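Local coordinates for protein fructose transport system repressor FruR (Pseudomonas putida, PDB 3O74) that probably binds specific DNA sequences to repress or activate transcription, with fructose 1-phosphate as its preferred effector, at residues B[85-90]-B[97-102]; B[119-124]-B[150-155]; B[178-183]-B[207-212]. All coordinates share one frame; numbering follows the deposited sequence.

Read from the N terminus, the three contacts follow one another without nesting or crossing. Contact 1 closes a short loop, with six residues between segments 85-90 and 97-102, in the more N-terminal of the two lobes expected of a LacI-type sugar-binding domain. Contact 2 then closes a beta-alpha-beta unit, bringing strand 152-158 against strand 122-128 after helix 133-144. Contact 3 spans strand 183-186 and helix 189-201, and brings the loop before that strand to the entry of strand 210-214. Contacts 2 and 3 touch through Asp182; contact 1 stands on the other side of the chain's centre, its nearest atoms about 15 Å from contact 3.

Contact 1 (B[85-90]-B[97-102])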
loop_
_atom_site.group_PDB
_atom_site.type_symbol
_atom_site.label_atom_id
_atom_site.label_comp_id
_atom_site.label_asym_id
_atom_site.label_seq_id
_atom_site.Cartn_x
_atom_site.Cartn_y
_atom_site.Cartn_z
ATOM N N VAL B 85 -16.242 8.267 17.438
ATOM C CA VAL B 85 -15.258 8.631 16.426
ATOM C C VAL B 85 -13.857 8.528 17.010
ATOM O O VAL B 85 -13.533 9.200 17.992
ATOM C CB VAL B 85 -15.494 10.061 15.897
ATOM C CG1 VAL B 85 -14.414 10.446 14.895
ATOM C CG2 VAL B 85 -16.874 10.179 15.269
ATOM N N ILE B 86 -13.034 7.672 16.416
ATOM C CA ILE B 86 -11.658 7.500 16.869
ATOM C C ILE B 86 -10.697 7.994 15.802
ATOM O O ILE B 86 -10.640 7.436 14.706
ATOM C CB ILE B 86 -11.342 6.029 17.186
ATOM C CG1 ILE B 86 -12.375 5.457 18.154
ATOM C CG2 ILE B 86 -9.930 5.898 17.754
ATOM C CD1 ILE B 86 -12.388 6.151 19.499
ATOM N N ALA B 87 -9.945 9.046 16.116
ATOM C CA ALA B 87 -8.956 9.571 15.178
ATOM C C ALA B 87 -7.730 8.672 15.137
ATOM O O ALA B 87 -7.324 8.115 16.154
ATOM C CB ALA B 87 -8.564 11.006 15.542
ATOM N N ILE B 88 -7.139 8.539 13.956
ATOM C CA ILE B 88 -5.924 7.752 13.796
ATOM C C ILE B 88 -4.882 8.546 13.017
ATOM O O ILE B 88 -5.177 9.098 11.955
ATOM C CB ILE B 88 -6.207 6.420 13.059
ATOM C CG1 ILE B 88 -7.042 5.490 13.935
ATOM C CG2 ILE B 88 -4.907 5.740 12.663
ATOM C CD1 ILE B 88 -7.241 4.096 13.339
ATOM N N ASP B 89 -3.667 8.602 13.558
ATOM C CA ASP B 89 -2.541 9.285 12.915
ATOM C C ASP B 89 -2.682 10.806 12.913
ATOM O O ASP B 89 -1.773 11.519 13.327
ATOM C CB ASP B 89 -2.328 8.762 11.490
ATOM C CG ASP B 89 -1.045 9.279 10.861
ATOM O OD1 ASP B 89 -0.935 10.504 10.649
ATOM O OD2 ASP B 89 -0.147 8.460 10.575
ATOM N N ARG B 90 -3.819 11.303 12.445
ATOM C CA ARG B 90 -4.085 12.731 12.488
ATOM C C ARG B 90 -5.108 13.040 13.576
ATOM O O ARG B 90 -6.258 12.628 13.492
ATOM C CB ARG B 90 -4.583 13.217 11.133
ATOM C CG ARG B 90 -3.636 12.925 9.986
ATOM C CD ARG B 90 -4.221 13.444 8.704
ATOM N NE ARG B 90 -3.391 13.150 7.546
ATOM C CZ ARG B 90 -3.730 13.480 6.308
ATOM N NH1 ARG B 90 -4.876 14.108 6.094
ATOM N NH2 ARG B 90 -2.933 13.185 5.288
ATOM N N PHE B 97 -12.514 14.526 21.216
ATOM C CA PHE B 97 -12.307 13.254 20.531
ATOM C C PHE B 97 -11.135 12.458 21.089
ATOM O O PHE B 97 -10.159 13.017 21.581
ATOM C CB PHE B 97 -12.084 13.481 19.031
ATOM C CG PHE B 97 -13.228 14.162 18.342
ATOM C CD1 PHE B 97 -13.212 15.531 18.127
ATOM C CD2 PHE B 97 -14.321 13.433 17.901
ATOM C CE1 PHE B 97 -14.269 16.163 17.490
ATOM C CE2 PHE B 97 -15.380 14.056 17.268
ATOM C CZ PHE B 97 -15.355 15.423 17.063
ATOM N N CYS B 98 -11.250 11.139 21.006
ATOM C CA CYS B 98 -10.140 10.242 21.282
ATOM C C CYS B 98 -9.288 10.100 20.020
ATOM O O CYS B 98 -9.814 9.804 18.946
ATOM C CB CYS B 98 -10.695 8.878 21.701
ATOM S SG CYS B 98 -9.468 7.611 21.978
ATOM N N SER B 99 -7.980 10.316 20.142
ATOM C CA SER B 99 -7.078 10.159 18.997
ATOM C C SER B 99 -5.920 9.235 19.336
ATOM O O SER B 99 -5.370 9.285 20.434
ATOM C CB SER B 99 -6.528 11.516 18.533
ATOM O OG SER B 99 -7.572 12.427 18.233
ATOM N N VAL B 100 -5.550 8.383 18.389
ATOM C CA VAL B 100 -4.346 7.579 18.543
ATOM C C VAL B 100 -3.350 7.972 17.461
ATOM O O VAL B 100 -3.633 7.842 16.272
ATOM C CB VAL B 100 -4.642 6.066 18.457
ATOM C CG1 VAL B 100 -3.385 5.255 18.750
ATOM C CG2 VAL B 100 -5.753 5.687 19.418
ATOM N N ILE B 101 -2.179 8.441 17.875
ATOM C CA ILE B 101 -1.215 9.005 16.941
ATOM C C ILE B 101 0.212 8.593 17.286
ATOM O O ILE B 101 0.450 7.947 18.305
ATOM C CB ILE B 101 -1.294 10.550 16.919
ATOM C CG1 ILE B 101 -0.777 11.152 18.230
ATOM C CG2 ILE B 101 -2.723 11.011 16.662
ATOM C CD1 ILE B 101 -0.770 12.673 18.232
ATOM N N SER B 102 1.155 8.953 16.418
ATOM C CA SER B 102 2.566 8.754 16.709
ATOM C C SER B 102 3.146 10.007 17.355
ATOM O O SER B 102 2.651 11.109 17.135
ATOM C CB SER B 102 3.333 8.385 15.440
ATOM O OG SER B 102 2.950 7.102 14.980
HETATM O O HOH W 1 1.014 10.645 13.924
#
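Ala87 and Ser99 mark the tight middle of this pair of strands: Ala87 CB rests 3.2 Å from Ser99 OG, and Ala87 both gives and takes a backbone hydrogen bond. Its N donates to Cys98 O (2.9 Å), while its O receives Val100 N in an almost straight bond, 173° at the hydrogen, from above the carbonyl plane. Asp89 N then donates to Val100 O at 2.8 Å. Ser99 OG itself is hydrogen-bonded to Leu92 N in the connecting loop. This is parallel pairing of neighbouring strands in a LacI-family sugar-binding domain, with Ile88, Cys98 and Val100 turned to the face covered by helix 234-250.

The Val85 end is looser. There the CA atoms of Val85 and Phe97 stand 6.9 Å apart; Val85 CB meets ring atom CD2 of Phe97 at 4.1 Å, and Tyr254 OH bridges Val85 O and Cys98 N. Beyond Asp89 N the link passes through a water, which donates to Asp89 O and accepts from Ser102 N, beside Ile101 CG2, 3.5 Å from Asp89 O. Asp89 OD1 and Arg90 NE bind a glycerol, presumably a crystallisation additive, while Arg90 NH1 forms a salt bridge with Asp42 OD1.

Contact 2 (B[119-124]-B[150-155]); sequences APRSIA and TGEVRR
Arg121 lays its guanidinium over the side chain of Glu152 instead of meeting the carboxylate squarely. Glu152 CG sits 3.2 Å above the guanidinium plane, over its centre, and the two flat groups are turned 46° apart. NH1 of Arg121 nevertheless comes within 2.7 Å of Glu152 OE1 in a salt bridge whose hydrogen bond is weak, bent to 115°. In Glu152 the bend at chi2 (-81°) places the carboxylate carbon CD, while Arg121 is bent at both chi2 and chi3.

Beneath this ion pair runs the parallel backbone pairing. Glu152 N donates to Arg121 O, Ile123 N to Glu152 O (2.8 Å, nearly along the C=O axis), and Arg154 N to Ile123 O. Glu152 is thus gripped through N and O by the residues flanking Ser122, and its CB lies beside Ser122 CB, 3.8 Å away, on the same face. On the reverse face Ile123 and Val153 run alongside each other in the same direction, their CG2 atoms 3.8 Å apart, and Phe142 of helix 133-144 packs on both. That helix is the connection of the beta-alpha-beta unit formed by the two strands, of which 152-158 is outermost in the sheet within this chain.

The second shell fixes the start of strand 122-128. Arg121 N is hydrogen-bonded to Asp182 OD2 and Ser122 OG to Asp182 N, so one residue of the neighbouring loop holds two successive positions. Further along the edge strand, Arg154 NH1 reaches back to Val153 O at 3.2 Å, from well above the carbonyl plane.

With Arg121 exposed, Glu152 partly so, and both touching a crystal neighbour, the bent salt bridge probably contributes less to holding the strands than the three backbone bonds and the Ile123-Val153 packing on the opposite face.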
loop_
_atom_site.group_PDB
_atom_site.type_symbol
_atom_site.label_atom_id
_atom_site.label_comp_id
_atom_site.label_asym_id
_atom_site.label_seq_id
_atom_site.Cartn_x
_atom_site.Cartn_y
_atom_site.Cartn_z
ATOM N N ALA B 119 27.691 18.081 10.953
ATOM C CA ALA B 119 27.953 19.511 10.812
ATOM C C ALA B 119 27.626 20.001 9.403
ATOM O O ALA B 119 28.498 20.508 8.700
ATOM C CB ALA B 119 29.405 19.827 11.165
ATOM N N PRO B 120 26.361 19.844 8.982
ATOM C CA PRO B 120 25.948 20.305 7.654
ATOM C C PRO B 120 25.974 21.826 7.555
ATOM O O PRO B 120 25.723 22.517 8.543
ATOM C CB PRO B 120 24.512 19.786 7.534
ATOM C CG PRO B 120 24.045 19.641 8.936
ATOM C CD PRO B 120 25.247 19.229 9.725
ATOM N N ARG B 121 26.287 22.335 6.370
ATOM C CA ARG B 121 26.338 23.773 6.137
ATOM C C ARG B 121 24.935 24.301 5.854
ATOM O O ARG B 121 24.642 25.479 6.063
ATOM C CB ARG B 121 27.279 24.079 4.971
ATOM C CG ARG B 121 27.995 25.414 5.068
ATOM C CD ARG B 121 27.162 26.550 4.505
ATOM N NE ARG B 121 26.584 27.390 5.550
ATOM C CZ ARG B 121 26.177 28.638 5.352
ATOM N NH1 ARG B 121 26.292 29.186 4.150
ATOM N NH2 ARG B 121 25.661 29.342 6.352
ATOM N N SER B 122 24.069 23.408 5.390
ATOM C CA SER B 122 22.694 23.754 5.070
ATOM C C SER B 122 21.792 22.565 5.356
ATOM O O SER B 122 22.173 21.416 5.136
ATOM C CB SER B 122 22.570 24.155 3.599
ATOM O OG SER B 122 22.963 23.093 2.746
ATOM N N ILE B 123 20.595 22.846 5.851
ATOM C CA ILE B 123 19.628 21.796 6.133
ATOM C C ILE B 123 18.238 22.259 5.728
ATOM O O ILE B 123 17.898 23.433 5.873
ATOM C CB ILE B 123 19.635 21.399 7.627
ATOM C CG1 ILE B 123 18.728 20.192 7.864
ATOM C CG2 ILE B 123 19.222 22.574 8.506
ATOM C CD1 ILE B 123 18.905 19.552 9.226
ATOM N N ALA B 124 17.435 21.336 5.212
ATOM C CA ALA B 124 16.108 21.694 4.746
ATOM C C ALA B 124 15.053 20.725 5.252
ATOM O O ALA B 124 15.343 19.571 5.567
ATOM C CB ALA B 124 16.077 21.765 3.229
ATOM N N THR B 150 23.795 27.491 13.105
ATOM C CA THR B 150 24.213 28.728 12.455
ATOM C C THR B 150 24.240 28.641 10.925
ATOM O O THR B 150 24.560 29.624 10.250
ATOM C CB THR B 150 25.598 29.170 12.958
ATOM O OG1 THR B 150 26.569 28.172 12.621
ATOM C CG2 THR B 150 25.577 29.365 14.469
ATOM N N GLY B 151 23.908 27.471 10.386
ATOM C CA GLY B 151 23.929 27.254 8.947
ATOM C C GLY B 151 22.698 27.766 8.218
ATOM O O GLY B 151 21.877 28.484 8.791
ATOM N N GLU B 152 22.583 27.409 6.940
ATOM C CA GLU B 152 21.414 27.763 6.142
ATOM C C GLU B 152 20.272 26.801 6.447
ATOM O O GLU B 152 20.458 25.588 6.431
ATOM C CB GLU B 152 21.736 27.683 4.649
ATOM C CG GLU B 152 23.076 28.274 4.235
ATOM C CD GLU B 152 23.038 29.783 4.083
ATOM O OE1 GLU B 152 23.976 30.341 3.475
ATOM O OE2 GLU B 152 22.072 30.411 4.564
ATOM N N VAL B 153 19.090 27.344 6.722
ATOM C CA VAL B 153 17.906 26.512 6.933
ATOM C C VAL B 153 16.796 26.898 5.967
ATOM O O VAL B 153 16.491 28.079 5.798
ATOM C CB VAL B 153 17.375 26.616 8.370
ATOM C CG1 VAL B 153 16.133 25.741 8.546
ATOM C CG2 VAL B 153 18.453 26.220 9.360
ATOM N N ARG B 154 16.196 25.897 5.332
ATOM C CA ARG B 154 15.084 26.137 4.428
ATOM C C ARG B 154 13.936 25.208 4.776
ATOM O O ARG B 154 14.151 24.050 5.133
ATOM C CB ARG B 154 15.509 25.914 2.978
ATOM C CG ARG B 154 16.582 26.865 2.478
ATOM C CD ARG B 154 16.039 28.267 2.257
ATOM N NE ARG B 154 17.023 29.115 1.590
ATOM C CZ ARG B 154 18.040 29.707 2.207
ATOM N NH1 ARG B 154 18.211 29.544 3.513
ATOM N NH2 ARG B 154 18.889 30.459 1.519
ATOM N N ARG B 155 12.717 25.723 4.683
ATOM C CA ARG B 155 11.531 24.912 4.913
ATOM C C ARG B 155 10.599 25.042 3.721
ATOM O O ARG B 155 10.207 26.149 3.345
ATOM C CB ARG B 155 10.817 25.349 6.193
ATOM C CG ARG B 155 11.663 25.213 7.444
ATOM C CD ARG B 155 11.075 26.016 8.588
ATOM N NE ARG B 155 11.945 26.023 9.761
ATOM C CZ ARG B 155 12.926 26.897 9.961
ATOM N NH1 ARG B 155 13.175 27.842 9.064
ATOM N NH2 ARG B 155 13.663 26.824 11.061
#

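Contact 3 (B[178-183]-B[207-212])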
loop_
_atom_site.group_PDB
_atom_site.type_symbol
_atom_site.label_atom_id
_atom_site.label_comp_id
_atom_site.label_asym_id
_atom_site.label_seq_id
_atom_site.Cartn_x
_atom_site.Cartn_y
_atom_site.Cartn_z
ATOM N N GLY B 178 21.071 26.737 -5.200
ATOM C CA GLY B 178 22.084 26.625 -6.232
ATOM C C GLY B 178 22.762 25.270 -6.175
ATOM O O GLY B 178 23.826 25.072 -6.761
ATOM N N GLY B 179 22.144 24.337 -5.456
ATOM C CA GLY B 179 22.673 22.992 -5.319
ATOM C C GLY B 179 21.939 22.212 -4.245
ATOM O O GLY B 179 20.955 22.695 -3.682
ATOM N N LEU B 180 22.408 21.001 -3.961
ATOM C CA LEU B 180 21.817 20.195 -2.898
ATOM C C LEU B 180 22.139 20.801 -1.536
ATOM O O LEU B 180 23.196 21.410 -1.357
ATOM C CB LEU B 180 22.343 18.761 -2.944
ATOM C CG LEU B 180 22.159 17.945 -4.220
ATOM C CD1 LEU B 180 22.850 16.599 -4.074
ATOM C CD2 LEU B 180 20.686 17.760 -4.528
ATOM N N PRO B 181 21.226 20.633 -0.569
ATOM C CA PRO B 181 21.540 20.993 0.815
ATOM C C PRO B 181 22.434 19.907 1.401
ATOM O O PRO B 181 22.442 18.795 0.873
ATOM C CB PRO B 181 20.173 20.963 1.493
ATOM C CG PRO B 181 19.414 19.907 0.737
ATOM C CD PRO B 181 19.890 20.016 -0.696
ATOM N N ASP B 182 23.179 20.212 2.458
ATOM C CA ASP B 182 24.015 19.200 3.086
ATOM C C ASP B 182 23.166 18.128 3.762
ATOM O O ASP B 182 23.585 16.977 3.881
ATOM C CB ASP B 182 24.968 19.831 4.096
ATOM C CG ASP B 182 26.124 20.554 3.432
ATOM O OD1 ASP B 182 26.233 20.498 2.187
ATOM O OD2 ASP B 182 26.927 21.173 4.160
ATOM N N ALA B 183 21.968 18.510 4.192
ATOM C CA ALA B 183 21.090 17.599 4.918
ATOM C C ALA B 183 19.626 17.892 4.619
ATOM O O ALA B 183 19.248 19.039 4.369
ATOM C CB ALA B 183 21.351 17.686 6.421
ATOM N N ARG B 207 24.604 13.722 -5.663
ATOM C CA ARG B 207 23.477 13.038 -5.027
ATOM C C ARG B 207 23.821 12.532 -3.627
ATOM O O ARG B 207 23.250 11.547 -3.163
ATOM C CB ARG B 207 23.020 11.858 -5.893
ATOM C CG ARG B 207 21.916 12.197 -6.882
ATOM C CD ARG B 207 22.229 11.711 -8.293
ATOM N NE ARG B 207 22.176 10.258 -8.431
ATOM C CZ ARG B 207 21.958 9.628 -9.582
ATOM N NH1 ARG B 207 21.757 10.324 -10.692
ATOM N NH2 ARG B 207 21.931 8.302 -9.624
ATOM N N GLN B 208 24.741 13.214 -2.951
ATOM C CA GLN B 208 25.306 12.704 -1.701
ATOM C C GLN B 208 24.986 13.534 -0.449
ATOM O O GLN B 208 25.890 13.914 0.299
ATOM C CB GLN B 208 26.820 12.532 -1.855
ATOM C CG GLN B 208 27.495 13.676 -2.597
ATOM C CD GLN B 208 28.716 13.230 -3.382
ATOM O OE1 GLN B 208 29.799 13.797 -3.245
ATOM N NE2 GLN B 208 28.544 12.205 -4.210
ATOM N N LEU B 209 23.702 13.800 -0.221
ATOM C CA LEU B 209 23.268 14.496 0.992
ATOM C C LEU B 209 22.970 13.554 2.159
ATOM O O LEU B 209 22.821 12.345 1.977
ATOM C CB LEU B 209 22.045 15.383 0.717
ATOM C CG LEU B 209 20.998 14.983 -0.328
ATOM C CD1 LEU B 209 20.733 13.489 -0.352
ATOM C CD2 LEU B 209 19.705 15.759 -0.102
ATOM N N GLN B 210 22.894 14.126 3.359
ATOM C CA GLN B 210 22.409 13.411 4.537
ATOM C C GLN B 210 20.885 13.392 4.503
ATOM O O GLN B 210 20.257 14.450 4.487
ATOM C CB GLN B 210 22.874 14.113 5.812
ATOM C CG GLN B 210 24.380 14.181 5.982
ATOM C CD GLN B 210 24.934 12.985 6.725
ATOM O OE1 GLN B 210 25.421 12.033 6.119
ATOM N NE2 GLN B 210 24.863 13.029 8.050
ATOM N N LEU B 211 20.292 12.199 4.507
ATOM C CA LEU B 211 18.842 12.069 4.365
ATOM C C LEU B 211 18.151 11.468 5.580
ATOM O O LEU B 211 18.628 10.500 6.170
ATOM C CB LEU B 211 18.490 11.224 3.139
ATOM C CG LEU B 211 18.627 11.851 1.758
ATOM C CD1 LEU B 211 18.213 10.843 0.703
ATOM C CD2 LEU B 211 17.781 13.109 1.660
ATOM N N GLY B 212 17.002 12.039 5.924
ATOM C CA GLY B 212 16.168 11.514 6.986
ATOM C C GLY B 212 14.705 11.685 6.622
ATOM O O GLY B 212 14.325 12.687 6.013
#
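Leu209, Leu180 and Gln210 carry most of this contact, the first two by packing and the third by a backbone bond. Leu209 CB points toward the loop 178-183 and lies 3.4 Å from Pro181 O, while Leu209 CD2 meets the ring at Pro181 CG (4.2 Å).

Leu180 reaches back in the opposite sense, from the loop to the other segment. The touching is done by one branch: CD1 lies 3.7 Å from both Arg207 N and Arg207 CA, with Leu209 CG more distant. Leu180 and Leu209 also share Met170 of helix 163-177, so that helix packs on residues from both segments; Pro181 rests on Leu173 of the same helix.

From here the loop passes into the parallel sheet of the more C-terminal lobe, where strand 183-186 lies between strands 122-128 and 210-214, and the pairing begins at Ala183 and Gln210. Gln210 N donates to Asp182 O over 3.0 Å in a nearly straight bond (172°), the donor tilted 28° from the carbonyl plane. Gln210 O in turn takes a CA-H contact from Ala183 CA at 3.3 Å.

The side chains of this pair share one face, with Gln210 CB 3.9 Å from Ala183 CB. Gln210 CG also passes 3.6 Å from Asp182 O before the chain bends at chi2 (-90°) and the amide end leads away from the loop. On the strand's next residues, Leu211 packs on Phe196 of helix 189-201, and Gly212 continues the backbone pairing with Leu184 and Thr186.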